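Local coordinates for cellulase IBT99 (Metagenomes, PDB 6WBT), which probably hydrolyses 6-phospho-alpha-glucosides as a family 4 glycosidase, binding NAD, glucose 6-phosphate and a manganese ion, at residues Leu5-Gly11 against Ala79-Gln85; Thr17-Lys22 against Ile52-Ile57; Val328-Leu332 against Tyr364-Arg368. All coordinates share one frame. Numbering follows the deposited sequence.

Interaction 1. Residues Leu5-Gly11 against Ala79-Gln85; sequences LKIVICG and ADYIMAQ. With NAD (nicotinamide-adenine-dinucleotide), chain G.
Lay two extended strands, 5-10 and 81-84, side by side and parallel, axes 4.6 Å apart at closest and turned by 20°; Asp80 kinks (psi -40°) just ahead of its strand, and Gly11 and Gln85 leave beta geometry at the far end. The register pairs Ile7 with Tyr81 and Val8 with Ile82, and the backbone bonds alternate: Val8 N to Tyr81 O at 2.9 Å, Met83 N to Val8 O at 2.8 Å, Gln85 N to Cys10 O at 3.0 Å. At the entry, Asp80 OD2 takes Lys6 N at 2.9 Å. On one face the bumps interlock. Ile7, with both chi angles m, folds CD1 onto Tyr81 CB (3.7 Å), and Leu5 CD1 fills the space beside Tyr81 CE1 (3.7 Å). Selenomethionine Met83 (m, t, m) bends its CE into the hollow between Ile7 CG2 and Ile9 CG1, 3.7 Å from each. On the other face, Val8 CG2 meets Ala79 CB at 4.0 Å, and Cys10 CB meets Ile82 CG2 at 4.0 Å. Gly11, at phi 108°, must be glycine; it opens the glycine-rich turn of a Rossmann fold, where its CA lies 3.8 Å from NAD N3A and Gln85 O lies 3.2 Å from NAD C5D. Helices 17-25 and 321-334 cover the Ile7, Ile9, Tyr81 and Met83 face, helix 114-136 covers the Ile82 and Cys10 face, and strand 33-39 pairs along the other edge of Leu5-Ile9.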
# COMPACT_ATOMS: atom_id res chain seq x y z
N LEU A 5 14.51 35.30 22.64
CA LEU A 5 14.79 33.89 22.45
C LEU A 5 16.16 33.52 23.01
O LEU A 5 17.11 34.31 22.91
CB LEU A 5 14.73 33.52 20.96
CG LEU A 5 13.39 33.74 20.27
CD1 LEU A 5 13.53 33.50 18.78
CD2 LEU A 5 12.33 32.83 20.86
N LYS A 6 16.25 32.33 23.59
CA LYS A 6 17.51 31.77 24.07
C LYS A 6 17.99 30.74 23.05
O LYS A 6 17.44 29.64 22.96
CB LYS A 6 17.33 31.14 25.45
CG LYS A 6 18.55 30.37 25.94
CD LYS A 6 18.29 29.72 27.29
CE LYS A 6 19.47 28.87 27.74
NZ LYS A 6 19.25 28.26 29.08
N ILE A 7 19.02 31.10 22.29
CA ILE A 7 19.56 30.25 21.24
C ILE A 7 20.76 29.49 21.80
O ILE A 7 21.66 30.09 22.39
CB ILE A 7 19.96 31.07 20.00
CG1 ILE A 7 18.86 32.08 19.65
CG2 ILE A 7 20.24 30.16 18.82
CD1 ILE A 7 17.54 31.44 19.29
N VAL A 8 20.77 28.17 21.61
CA VAL A 8 21.82 27.30 22.10
C VAL A 8 22.45 26.58 20.92
O VAL A 8 21.73 25.99 20.10
CB VAL A 8 21.29 26.30 23.14
CG1 VAL A 8 22.42 25.42 23.65
CG2 VAL A 8 20.61 27.03 24.28
N ILE A 9 23.77 26.62 20.84
CA ILE A 9 24.52 25.92 19.80
C ILE A 9 25.12 24.68 20.45
O ILE A 9 26.16 24.75 21.12
CB ILE A 9 25.60 26.81 19.18
CG1 ILE A 9 24.96 28.04 18.52
CG2 ILE A 9 26.41 26.02 18.15
CD1 ILE A 9 25.95 28.94 17.83
N CYS A 10 24.46 23.54 20.27
CA CYS A 10 24.94 22.27 20.82
C CYS A 10 26.17 21.84 20.03
O CYS A 10 26.07 21.35 18.90
CB CYS A 10 23.84 21.21 20.75
SG CYS A 10 24.29 19.62 21.49
N GLY A 11 27.34 22.02 20.63
CA GLY A 11 28.59 21.75 19.94
C GLY A 11 29.32 23.02 19.58
O GLY A 11 29.73 23.22 18.43
N ALA A 79 15.49 26.72 26.91
CA ALA A 79 16.03 26.90 25.57
C ALA A 79 14.91 27.01 24.55
O ALA A 79 13.98 26.20 24.54
CB ALA A 79 16.96 25.74 25.21
N ASP A 80 15.00 28.03 23.69
CA ASP A 80 14.02 28.27 22.64
C ASP A 80 14.39 27.63 21.31
O ASP A 80 13.52 27.10 20.62
CB ASP A 80 13.81 29.77 22.44
CG ASP A 80 13.05 30.41 23.58
OD1 ASP A 80 11.97 29.90 23.93
OD2 ASP A 80 13.53 31.42 24.13
N TYR A 81 15.67 27.67 20.93
CA TYR A 81 16.11 27.07 19.68
C TYR A 81 17.50 26.47 19.88
O TYR A 81 18.42 27.17 20.30
CB TYR A 81 16.12 28.09 18.54
CG TYR A 81 14.73 28.47 18.09
CD1 TYR A 81 14.10 29.60 18.59
CD2 TYR A 81 14.04 27.68 17.17
CE1 TYR A 81 12.82 29.94 18.18
CE2 TYR A 81 12.77 28.02 16.76
CZ TYR A 81 12.16 29.15 17.26
OH TYR A 81 10.89 29.48 16.85
N ILE A 82 17.64 25.19 19.56
CA ILE A 82 18.88 24.45 19.74
C ILE A 82 19.40 24.08 18.36
O ILE A 82 18.76 23.32 17.62
CB ILE A 82 18.69 23.20 20.61
CG1 ILE A 82 18.20 23.57 22.01
CG2 ILE A 82 19.99 22.41 20.69
CD1 ILE A 82 16.69 23.61 22.15
N MSE A 83 20.57 24.61 18.00
CA MSE A 83 21.20 24.28 16.74
C MSE A 83 22.33 23.27 16.96
O MSE A 83 23.41 23.63 17.43
CB MSE A 83 21.73 25.54 16.05
CG MSE A 83 20.63 26.51 15.63
SE MSE A 83 21.29 28.06 14.65
CE MSE A 83 22.36 28.88 16.06
N ALA A 84 22.06 22.02 16.61
CA ALA A 84 22.98 20.92 16.88
C ALA A 84 24.00 20.80 15.75
O ALA A 84 23.64 20.75 14.57
CB ALA A 84 22.22 19.61 17.04
N GLN A 85 25.28 20.74 16.12
CA GLN A 85 26.35 20.54 15.16
C GLN A 85 27.45 19.70 15.82
O GLN A 85 28.64 20.01 15.74
CB GLN A 85 26.89 21.87 14.64
CG GLN A 85 27.31 22.85 15.72
CD GLN A 85 27.84 24.15 15.15
OE1 GLN A 85 27.56 24.50 14.00
NE2 GLN A 85 28.63 24.86 15.94
PA NAD G . 34.35 19.40 15.00
O1A NAD G . 34.90 18.06 15.33
O2A NAD G . 35.31 20.47 14.59
O5B NAD G . 33.47 19.92 16.24
C5B NAD G . 32.38 19.10 16.74
C4B NAD G . 32.06 19.50 18.16
O4B NAD G . 31.01 18.64 18.69
C3B NAD G . 33.22 19.41 19.16
O3B NAD G . 33.30 20.61 19.91
C2B NAD G . 32.79 18.24 20.07
O2B NAD G . 33.37 18.28 21.36
C1B NAD G . 31.28 18.43 20.05
N9A NAD G . 30.53 17.27 20.52
C8A NAD G . 30.84 15.95 20.32
N7A NAD G . 29.99 15.13 20.87
C5A NAD G . 29.05 15.95 21.48
C6A NAD G . 27.89 15.67 22.23
N6A NAD G . 27.47 14.44 22.51
N1A NAD G . 27.19 16.73 22.70
C2A NAD G . 27.62 17.96 22.42
N3A NAD G . 28.69 18.34 21.72
C4A NAD G . 29.38 17.28 21.27
O3 NAD G . 33.24 19.24 13.85
PN NAD G . 32.93 20.09 12.52
O1N NAD G . 32.81 21.53 12.88
O2N NAD G . 33.91 19.69 11.47
O5D NAD G . 31.49 19.50 12.14
C5D NAD G . 30.45 19.55 13.16
C4D NAD G . 29.27 18.73 12.70
O4D NAD G . 28.62 19.41 11.61
C3D NAD G . 29.60 17.33 12.16
O3D NAD G . 28.69 16.38 12.70
C2D NAD G . 29.38 17.53 10.66
O2D NAD G . 29.18 16.33 9.93
C1D NAD G . 28.15 18.44 10.69
N1N NAD G . 27.90 19.10 9.38
C2N NAD G . 26.86 18.68 8.60
C3N NAD G . 26.62 19.26 7.36
C7N NAD G . 25.42 18.80 6.58
O7N NAD G . 25.49 18.74 5.35
N7N NAD G . 24.32 18.50 7.25
C4N NAD G . 27.48 20.26 6.91
C5N NAD G . 28.51 20.69 7.72
C6N NAD G . 28.70 20.10 8.95

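Interaction 2. Residues Thr17-Lys22 against Ile52-Ile57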
# COMPACT_ATOMS: atom_id res chain seq x y z
N THR A 17 31.13 26.86 14.11
CA THR A 17 30.49 27.72 15.10
C THR A 17 30.69 29.21 14.82
O THR A 17 29.70 29.95 14.84
CB THR A 17 30.97 27.34 16.51
OG1 THR A 17 30.62 25.97 16.78
CG2 THR A 17 30.33 28.23 17.56
N PRO A 18 31.91 29.71 14.56
CA PRO A 18 32.04 31.14 14.23
C PRO A 18 31.30 31.53 12.97
O PRO A 18 30.97 32.71 12.81
CB PRO A 18 33.56 31.33 14.08
CG PRO A 18 34.16 30.20 14.82
CD PRO A 18 33.23 29.05 14.62
N GLY A 19 31.04 30.59 12.07
CA GLY A 19 30.33 30.93 10.84
C GLY A 19 28.85 31.17 11.07
O GLY A 19 28.30 32.19 10.64
N ILE A 20 28.19 30.23 11.75
CA ILE A 20 26.75 30.35 11.95
C ILE A 20 26.41 31.41 12.99
O ILE A 20 25.29 31.94 12.99
CB ILE A 20 26.13 29.00 12.35
CG1 ILE A 20 26.43 28.67 13.81
CG2 ILE A 20 26.63 27.89 11.43
CD1 ILE A 20 25.52 27.62 14.40
N VAL A 21 27.34 31.74 13.89
CA VAL A 21 27.11 32.83 14.83
C VAL A 21 26.99 34.15 14.08
O VAL A 21 26.09 34.96 14.35
CB VAL A 21 28.23 32.88 15.89
CG1 VAL A 21 28.20 34.21 16.63
CG2 VAL A 21 28.08 31.74 16.88
N LYS A 22 27.89 34.39 13.12
CA LYS A 22 27.81 35.60 12.32
C LYS A 22 26.58 35.59 11.42
O LYS A 22 25.93 36.62 11.23
CB LYS A 22 29.09 35.76 11.49
CG LYS A 22 29.29 37.15 10.91
CD LYS A 22 28.78 37.25 9.48
CE LYS A 22 29.03 38.63 8.90
NZ LYS A 22 28.51 38.76 7.51
N ILE A 52 36.87 33.14 19.50
CA ILE A 52 36.54 33.67 18.18
C ILE A 52 35.10 34.16 18.15
O ILE A 52 34.79 35.18 17.53
CB ILE A 52 36.80 32.61 17.10
CG1 ILE A 52 38.15 31.94 17.34
CG2 ILE A 52 36.76 33.23 15.72
CD1 ILE A 52 38.44 30.83 16.37
N VAL A 53 34.19 33.44 18.81
CA VAL A 53 32.79 33.85 18.85
C VAL A 53 32.65 35.21 19.52
O VAL A 53 31.87 36.06 19.08
CB VAL A 53 31.94 32.77 19.55
CG1 VAL A 53 30.48 33.21 19.62
CG2 VAL A 53 32.07 31.44 18.83
N LYS A 54 33.41 35.44 20.60
CA LYS A 54 33.42 36.75 21.23
C LYS A 54 33.97 37.81 20.28
O LYS A 54 33.48 38.95 20.25
CB LYS A 54 34.23 36.71 22.52
CG LYS A 54 33.62 35.86 23.61
CD LYS A 54 34.58 35.65 24.77
CE LYS A 54 34.00 34.71 25.81
NZ LYS A 54 34.97 34.41 26.90
N GLU A 55 34.98 37.45 19.49
CA GLU A 55 35.53 38.39 18.51
C GLU A 55 34.54 38.64 17.38
O GLU A 55 34.49 39.76 16.84
CB GLU A 55 36.85 37.87 17.96
CG GLU A 55 37.82 38.95 17.50
CD GLU A 55 38.36 39.78 18.65
OE1 GLU A 55 38.67 40.97 18.44
OE2 GLU A 55 38.47 39.24 19.77
N VAL A 56 33.76 37.63 17.00
CA VAL A 56 32.71 37.83 16.00
C VAL A 56 31.60 38.70 16.56
O VAL A 56 31.09 39.60 15.88
CB VAL A 56 32.18 36.47 15.50
CG1 VAL A 56 30.98 36.67 14.59
CG2 VAL A 56 33.28 35.70 14.78
N ILE A 57 31.20 38.45 17.81
CA ILE A 57 30.19 39.28 18.46
C ILE A 57 30.70 40.71 18.60
O ILE A 57 29.95 41.67 18.39
CB ILE A 57 29.80 38.67 19.82
CG1 ILE A 57 29.00 37.39 19.62
CG2 ILE A 57 29.02 39.68 20.66
CD1 ILE A 57 28.58 36.72 20.91
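Val21 pushes its CG1 methyl into a patch of branched aliphatic side chains on the facing helix, coming within 3.9 Å of Val53 CG1, 4.2 Å of Val56 CG1 and 4.4 Å of Ile57 CG1. One turn earlier, Pro18 lies against the same helix: its CB is 4.1 Å from Ile52 CG2 and 4.4 Å from Val56 CG2, so Val56 is touched from two successive turns. Thr17 adds its methyl, CG2 sitting 3.9 Å from Val53 CG2, and Lys22 contributes only the start of its side chain, CB at 3.7 Å from Val56 CG1, while its amine runs off to a salt bridge with Asp26. The helices run nearly alongside each other, axes 9.4 Å apart and crossing at -24°, with both N-to-C directions roughly alike. That is what successive beta-alpha-beta units give: helix 17-25 leads into strand 33-39 and helix 43-60 follows it, both packing on that strand through Leu36 and Leu38. Helix 296-306 adds Ile298 beside Pro18 and Ile52. Everything that meets between the two segments is carbon on carbon, or carbon on the Pro18 carbonyl, so the contact depends on complementary shape and burial, not on directional bonds.

Interaction 3. Residues Val328-Leu332 against Tyr364-Arg368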
# COMPACT_ATOMS: atom_id res chain seq x y z
N VAL A 328 15.97 28.56 8.37
CA VAL A 328 15.01 27.59 8.89
C VAL A 328 14.49 28.04 10.25
O VAL A 328 13.27 28.07 10.48
CB VAL A 328 15.66 26.19 8.96
CG1 VAL A 328 14.78 25.25 9.76
CG2 VAL A 328 15.89 25.64 7.56
N VAL A 329 15.39 28.39 11.17
CA VAL A 329 14.97 28.89 12.48
C VAL A 329 14.11 30.13 12.32
O VAL A 329 13.08 30.28 12.99
CB VAL A 329 16.19 29.18 13.37
CG1 VAL A 329 15.74 29.67 14.74
CG2 VAL A 329 17.09 27.96 13.48
N GLU A 330 14.53 31.05 11.45
CA GLU A 330 13.76 32.27 11.23
C GLU A 330 12.36 31.95 10.72
O GLU A 330 11.38 32.59 11.11
CB GLU A 330 14.51 33.17 10.25
CG GLU A 330 13.80 34.47 9.92
CD GLU A 330 14.54 35.28 8.87
OE1 GLU A 330 15.77 35.13 8.77
OE2 GLU A 330 13.88 36.05 8.15
N SER A 331 12.25 30.95 9.84
CA SER A 331 10.93 30.54 9.36
C SER A 331 10.12 29.83 10.43
O SER A 331 8.89 29.83 10.35
CB SER A 331 11.08 29.64 8.13
OG SER A 331 9.81 29.36 7.55
N LEU A 332 10.78 29.23 11.43
CA LEU A 332 10.07 28.65 12.56
C LEU A 332 9.55 29.72 13.51
O LEU A 332 8.53 29.50 14.18
CB LEU A 332 10.99 27.69 13.31
CG LEU A 332 11.39 26.38 12.63
CD1 LEU A 332 12.60 25.76 13.31
CD2 LEU A 332 10.23 25.41 12.63
N TYR A 364 7.41 23.04 3.46
CA TYR A 364 7.18 24.41 3.91
C TYR A 364 7.37 24.47 5.42
O TYR A 364 6.62 23.84 6.17
CB TYR A 364 5.79 24.89 3.51
CG TYR A 364 5.60 25.04 2.02
CD1 TYR A 364 5.31 23.95 1.22
CD2 TYR A 364 5.71 26.29 1.41
CE1 TYR A 364 5.15 24.08 -0.15
CE2 TYR A 364 5.55 26.43 0.05
CZ TYR A 364 5.26 25.33 -0.73
OH TYR A 364 5.10 25.47 -2.09
N VAL A 365 8.37 25.24 5.86
CA VAL A 365 8.71 25.34 7.27
C VAL A 365 7.72 26.29 7.94
O VAL A 365 7.72 27.49 7.67
CB VAL A 365 10.16 25.81 7.47
CG1 VAL A 365 10.45 26.02 8.95
CG2 VAL A 365 11.13 24.81 6.87
N THR A 366 6.89 25.74 8.82
CA THR A 366 5.93 26.52 9.60
C THR A 366 6.39 26.58 11.05
O THR A 366 7.32 25.89 11.46
CB THR A 366 4.53 25.90 9.51
OG1 THR A 366 4.45 24.77 10.39
CG2 THR A 366 4.24 25.45 8.09
N ASP A 367 5.71 27.41 11.84
CA ASP A 367 6.00 27.47 13.26
C ASP A 367 5.53 26.23 14.01
O ASP A 367 5.78 26.12 15.21
CB ASP A 367 5.37 28.72 13.89
CG ASP A 367 3.86 28.66 13.92
OD1 ASP A 367 3.25 28.45 12.85
OD2 ASP A 367 3.28 28.82 15.01
N ARG A 368 4.85 25.30 13.33
CA ARG A 368 4.40 24.06 13.92
C ARG A 368 5.21 22.85 13.47
O ARG A 368 5.00 21.75 13.99
CB ARG A 368 2.92 23.82 13.58
CG ARG A 368 2.05 25.06 13.68
CD ARG A 368 0.69 24.83 13.05
NE ARG A 368 0.81 24.44 11.64
CZ ARG A 368 0.86 25.31 10.63
NH1 ARG A 368 0.80 26.61 10.86
NH2 ARG A 368 0.96 24.86 9.39
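A serine side chain, not a backbone group, ties this helix to its strand: Ser331 OG donates to Val365 O at 2.8 Å. Ser331 OG also accepts the backbone N of Ser338, so one hydroxyl joins helix 321-334, strand 338-345 and strand 358-366. Around that bond the fit is tight. Val365 points at the helix, and its CG1 lies 3.7 Å from Leu332 CD2 and 3.8 Å from Val328 O. Leu332 CD2 also presses to 3.2 Å from Thr366 O. Beyond the strand the chain swings close past the helix, with Asp367 CA 3.4 Å from Leu332 O in a CA-H...O contact and Asp367 CB 3.3 Å from that carbonyl. Thr366 faces away from the helix; its OG1 accepts Arg368 N at 3.0 Å, forming an ST turn, and is also bonded to Gly369 O, as the chain turns back into strand 369-372. Tyr364, likewise directed away, stacks on Tyr364 of the second subunit, so the strand has the helix on one side and a subunit interface on the other. Segment 328-332 runs at 53° to strand segment 364-366, one of the antiparallel strands that extend the parallel Rossmann sheet; the pair belongs to the alpha/beta core of this family 4 glycosidase.

One mixed sheet connects all three contacts: its parallel part holds interaction 1 and carries the helices of interaction 2, and its antiparallel part supplies the strand of interaction 3. Interactions 1 and 2 have centres 14 Å apart and touch directly: Ile9 CD1 is 3.6 Å from Val21 CG2 and 3.7 Å from Ile20 CD1. Interaction 3, its centre 15 Å from that of interaction 1, reaches it through Tyr81, whose CD2 lies 3.6 Å from Val329 CG1. Interactions 2 and 3 do not touch. Distance from the cofactor separates them: Cys10, Gly11 and Gln85, at the C-terminal ends of the interaction 1 segments, line the NAD pocket, the Thr17 side chain lies about 6 Å from NAD, and that of Val328 about 11 Å.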